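PDB 2HC9: leucine aminopeptidase 1 from Caenorhabditis elegans, which releases N-terminal amino acids, preferably leucine, from peptides with the help of two zinc ions per subunit, and probably acts as a digestive enzyme. Local coordinates for residues Ala226-Pro231 against Ile304-Val309; Phe233-His238 against His299-Ile304. The protein carries 1 engineered substitution. One frame throughout, in Å; residues are numbered along the deposited sequence.

Contact 1 (Ala226-Pro231 against Ile304-Val309)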
# COMPACT_ATOMS: atom_id res chain seq x y z
N ALA A 226 -17.53 -22.59 -8.33
CA ALA A 226 -16.14 -22.64 -8.78
C ALA A 226 -15.24 -23.39 -7.77
O ALA A 226 -14.02 -23.30 -7.82
CB ALA A 226 -15.61 -21.22 -9.03
N GLY A 227 -15.85 -24.16 -6.87
CA GLY A 227 -15.04 -25.03 -5.97
C GLY A 227 -14.59 -26.30 -6.70
O GLY A 227 -15.19 -26.69 -7.73
N PRO A 228 -13.53 -26.95 -6.19
CA PRO A 228 -13.06 -28.20 -6.77
C PRO A 228 -14.02 -29.37 -6.54
O PRO A 228 -13.98 -30.35 -7.28
CB PRO A 228 -11.72 -28.44 -6.06
CG PRO A 228 -11.87 -27.80 -4.74
CD PRO A 228 -12.73 -26.56 -5.02
N THR A 229 -14.88 -29.26 -5.52
CA THR A 229 -15.94 -30.23 -5.26
C THR A 229 -17.21 -29.40 -5.06
O THR A 229 -17.12 -28.21 -4.76
CB THR A 229 -15.63 -31.09 -4.00
OG1 THR A 229 -15.41 -30.21 -2.89
CG2 THR A 229 -14.35 -31.98 -4.21
N PRO A 230 -18.38 -29.99 -5.33
CA PRO A 230 -19.56 -29.14 -5.47
C PRO A 230 -20.18 -28.58 -4.19
O PRO A 230 -19.95 -29.11 -3.08
CB PRO A 230 -20.57 -30.03 -6.20
CG PRO A 230 -20.13 -31.40 -5.95
CD PRO A 230 -18.66 -31.40 -5.67
N PRO A 231 -20.96 -27.49 -4.33
CA PRO A 231 -21.64 -26.93 -3.17
C PRO A 231 -22.72 -27.91 -2.67
O PRO A 231 -23.19 -28.76 -3.44
CB PRO A 231 -22.29 -25.63 -3.75
CG PRO A 231 -22.46 -25.92 -5.24
CD PRO A 231 -21.21 -26.73 -5.58
N ILE A 304 -22.69 -25.50 2.63
CA ILE A 304 -21.32 -26.06 2.51
C ILE A 304 -20.79 -25.78 1.10
O ILE A 304 -21.30 -26.31 0.12
CB ILE A 304 -21.29 -27.57 2.78
CG1 ILE A 304 -21.73 -27.86 4.23
CG2 ILE A 304 -19.86 -28.13 2.57
CD1 ILE A 304 -22.03 -29.37 4.49
N VAL A 305 -19.81 -24.89 1.00
CA VAL A 305 -19.29 -24.45 -0.32
C VAL A 305 -17.79 -24.24 -0.22
O VAL A 305 -17.25 -24.07 0.87
CB VAL A 305 -19.90 -23.09 -0.76
CG1 VAL A 305 -21.43 -23.19 -0.93
CG2 VAL A 305 -19.49 -21.95 0.21
N GLU A 306 -17.10 -24.27 -1.36
CA GLU A 306 -15.75 -23.71 -1.40
C GLU A 306 -15.75 -22.51 -2.34
O GLU A 306 -16.29 -22.59 -3.44
CB GLU A 306 -14.73 -24.77 -1.84
CG GLU A 306 -13.28 -24.16 -1.90
CD GLU A 306 -12.16 -25.20 -2.02
OE1 GLU A 306 -12.32 -26.33 -1.52
OE2 GLU A 306 -11.11 -24.86 -2.62
N ASN A 307 -15.18 -21.39 -1.87
CA ASN A 307 -15.19 -20.12 -2.63
C ASN A 307 -13.82 -19.98 -3.33
O ASN A 307 -12.82 -19.64 -2.69
CB ASN A 307 -15.45 -18.95 -1.65
CG ASN A 307 -15.82 -17.66 -2.37
OD1 ASN A 307 -16.38 -17.69 -3.47
ND2 ASN A 307 -15.49 -16.52 -1.77
N ASN A 308 -13.78 -20.30 -4.62
CA ASN A 308 -12.51 -20.40 -5.33
C ASN A 308 -12.58 -19.64 -6.66
O ASN A 308 -13.55 -18.93 -6.93
CB ASN A 308 -12.06 -21.88 -5.51
CG ASN A 308 -10.52 -22.04 -5.43
OD1 ASN A 308 -9.77 -21.38 -6.16
ND2 ASN A 308 -10.05 -22.95 -4.56
N VAL A 309 -11.55 -19.79 -7.48
CA VAL A 309 -11.30 -18.87 -8.58
C VAL A 309 -11.27 -19.65 -9.91
O VAL A 309 -10.43 -20.54 -10.10
CB VAL A 309 -9.93 -18.15 -8.37
CG1 VAL A 309 -9.58 -17.30 -9.58
CG2 VAL A 309 -9.99 -17.30 -7.09
O HOH W 1 -16.45 -21.20 -5.76
O HOH W 2 -18.19 -25.66 -3.66
O HOH W 3 -14.19 -28.38 -1.42

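Contact 2 (Phe233-His238 against His299-Ile304)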
# COMPACT_ATOMS: atom_id res chain seq x y z
N PHE A 233 -26.16 -28.24 0.42
CA PHE A 233 -26.94 -27.82 1.56
C PHE A 233 -27.41 -29.10 2.28
O PHE A 233 -28.01 -29.98 1.65
CB PHE A 233 -28.15 -27.04 1.06
CG PHE A 233 -29.04 -26.50 2.15
CD1 PHE A 233 -28.58 -25.55 3.06
CD2 PHE A 233 -30.37 -26.90 2.22
CE1 PHE A 233 -29.41 -24.99 4.03
CE2 PHE A 233 -31.22 -26.36 3.19
CZ PHE A 233 -30.75 -25.41 4.11
N VAL A 234 -27.08 -29.20 3.56
CA VAL A 234 -27.42 -30.40 4.33
C VAL A 234 -28.35 -30.00 5.46
O VAL A 234 -28.05 -29.07 6.22
CB VAL A 234 -26.15 -31.04 4.93
CG1 VAL A 234 -26.50 -32.22 5.89
CG2 VAL A 234 -25.21 -31.49 3.79
N VAL A 235 -29.46 -30.73 5.60
CA VAL A 235 -30.38 -30.49 6.72
C VAL A 235 -30.43 -31.77 7.56
O VAL A 235 -30.70 -32.83 7.00
CB VAL A 235 -31.81 -30.16 6.22
CG1 VAL A 235 -32.74 -29.83 7.40
CG2 VAL A 235 -31.77 -28.99 5.23
N LEU A 236 -30.18 -31.65 8.86
CA LEU A 236 -30.50 -32.74 9.80
C LEU A 236 -31.70 -32.28 10.59
O LEU A 236 -31.64 -31.24 11.24
CB LEU A 236 -29.33 -32.98 10.76
CG LEU A 236 -27.95 -33.07 10.08
CD1 LEU A 236 -26.89 -33.34 11.15
CD2 LEU A 236 -27.95 -34.17 8.98
N SER A 237 -32.78 -33.07 10.56
CA SER A 237 -34.00 -32.69 11.30
C SER A 237 -34.34 -33.68 12.40
O SER A 237 -34.34 -34.91 12.16
CB SER A 237 -35.18 -32.55 10.33
OG SER A 237 -34.94 -31.46 9.43
N HIS A 238 -34.61 -33.12 13.58
CA HIS A 238 -35.05 -33.82 14.79
C HIS A 238 -36.48 -33.33 15.04
O HIS A 238 -36.70 -32.29 15.67
CB HIS A 238 -34.13 -33.45 15.95
CG HIS A 238 -34.54 -34.00 17.29
ND1 HIS A 238 -34.30 -35.31 17.67
CD2 HIS A 238 -35.13 -33.40 18.36
CE1 HIS A 238 -34.73 -35.50 18.91
NE2 HIS A 238 -35.23 -34.35 19.36
N HIS A 299 -33.47 -28.30 13.94
CA HIS A 299 -32.87 -28.58 12.62
C HIS A 299 -31.44 -27.99 12.59
O HIS A 299 -31.22 -26.88 13.08
CB HIS A 299 -33.67 -27.93 11.49
CG HIS A 299 -35.15 -28.19 11.54
ND1 HIS A 299 -35.74 -29.29 10.94
CD2 HIS A 299 -36.16 -27.47 12.08
CE1 HIS A 299 -37.05 -29.24 11.12
NE2 HIS A 299 -37.33 -28.15 11.82
N ALA A 300 -30.50 -28.74 12.03
CA ALA A 300 -29.18 -28.18 11.66
C ALA A 300 -29.20 -27.99 10.15
O ALA A 300 -29.50 -28.95 9.42
CB ALA A 300 -28.05 -29.11 12.10
N CYS A 301 -28.91 -26.77 9.68
CA CYS A 301 -28.92 -26.49 8.24
C CYS A 301 -27.53 -25.98 7.89
O CYS A 301 -27.14 -24.90 8.34
CB CYS A 301 -29.94 -25.38 7.89
SG CYS A 301 -31.63 -25.76 8.42
N LEU A 302 -26.79 -26.75 7.11
CA LEU A 302 -25.38 -26.46 6.85
C LEU A 302 -25.20 -26.04 5.41
O LEU A 302 -25.55 -26.78 4.50
CB LEU A 302 -24.50 -27.68 7.16
CG LEU A 302 -24.73 -28.23 8.59
CD1 LEU A 302 -23.77 -29.40 8.80
CD2 LEU A 302 -24.59 -27.20 9.72
N CYS A 303 -24.65 -24.84 5.20
CA CYS A 303 -24.45 -24.34 3.85
C CYS A 303 -22.98 -24.55 3.52
O CYS A 303 -22.12 -23.88 4.11
CB CYS A 303 -24.80 -22.84 3.82
SG CYS A 303 -26.49 -22.51 4.44
N ILE A 304 -22.69 -25.50 2.63
CA ILE A 304 -21.32 -26.06 2.51
C ILE A 304 -20.79 -25.78 1.10
O ILE A 304 -21.30 -26.31 0.12
CB ILE A 304 -21.29 -27.57 2.78
CG1 ILE A 304 -21.73 -27.86 4.23
CG2 ILE A 304 -19.86 -28.13 2.57
CD1 ILE A 304 -22.03 -29.37 4.49

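Contact 1 (Ala226-Pro231 against Ile304-Val309)
P228 lays its CD atom over the carboxylate of E306, where the loop between helix 218-224 and strand 232-238 passes the end of strand 297-307 in the M17 catalytic domain. P228 CD is 3.3 Å from E306 CD and nearly as close to both oxygens, which places it over the flat of the group; the two side chains cross at about a right angle. E306 points its CB at the loop; CG stands anti to the backbone N (chi1 179°), and the chain runs on extended until the carboxylate meets P228. Packing is close at two further points: A226 O, buried without a polar partner, is 3.3 Å from N308 CB, while P231 CA makes a CA-H...O contact with I304 O at 3.4 Å. P231 CB also meets V305 CG1 at 3.8 Å, on a strand whose N307 ND2 hydrogen-bonds OD1 of D257, a zinc-binding residue.

The T229 side is looser: T229 does not touch the strand directly, and water fills in. One molecule accepts from E306 N at 2.9 Å and donates to T229 O; another links E306 OE1 to T229 OG1. Beside A226, a third lies 2.7 Å from E306 O and accepts from N308 N and, weakly, A226 N. E306 OE2 forms a salt bridge with K315 of a second subunit, and its anti lone pair receives N308 ND2 at 2.9 Å (N-H...O 152°).

Contact 2 (Phe233-His238 against His299-Ile304)
F233 reaches across to the neighbouring strand and fits its ring against the notch between C301 and C303. C303 SG lies beside the CD1-CE1 edge, 3.9 Å from F233 CE1, and C301 CB sits by CE1 and CZ, 3.9 Å from F233 CZ. The sulfur is 81° off the ring normal, which makes this a sulfur-aromatic contact at the edge. Chi1 of -178° sets F233 CG anti to the backbone N, beside the carbonyl carbon, and the ring continues from there to the two cysteines. Y347, edge-to-face, and F217 add further aromatic contacts. An alanine here would probably leave a gap beside C301 CB and C303 SG and deprive Y347 and F217 of this ring partner.

The frame is an antiparallel strand pair (176° between directions) within the mixed sheet of the catalytic domain. V234 with L302 and L236 with A300 are its hydrogen-bonded pairs, each closed by two N-H...O bonds. On the face of these four residues A300 is the low spot and L236 rises beside it, their CB atoms 4.3 Å apart. A193 of helix 186-199 packs on V234 and L302. At the end of the pair V234 CG2 meets I304 CD1 at 3.9 Å, the two side chains crossing obliquely. On the F233 face, V235 CG1 approaches C301 SG at 4.3 Å. Farther along, S237 OG comes to the edge of the H299 ring, in its plane, and hydrogen-bonds H299 ND1 at 2.8 Å; either could be the donor.

Both contacts use strand 297-307 and share I304, with contact 2 nested inside the chain loop that contact 1 closes; their centres lie 18 Å apart. Contact 2 is sheet interior: all its touching residues are buried, no other subunit reaches it, and direct backbone bonds carry it, with mostly apolar side chains on both faces. Contact 1 is also largely buried, but it lies farther from the chain's centre and includes partly exposed loop residues. There a proline-rich loop replaces the paired strand; the join is by van der Waals contact and bridging water, and the E306 carboxylate turns to a neighbouring subunit. Contact 2 buries 511 Å², contact 1 339 Å².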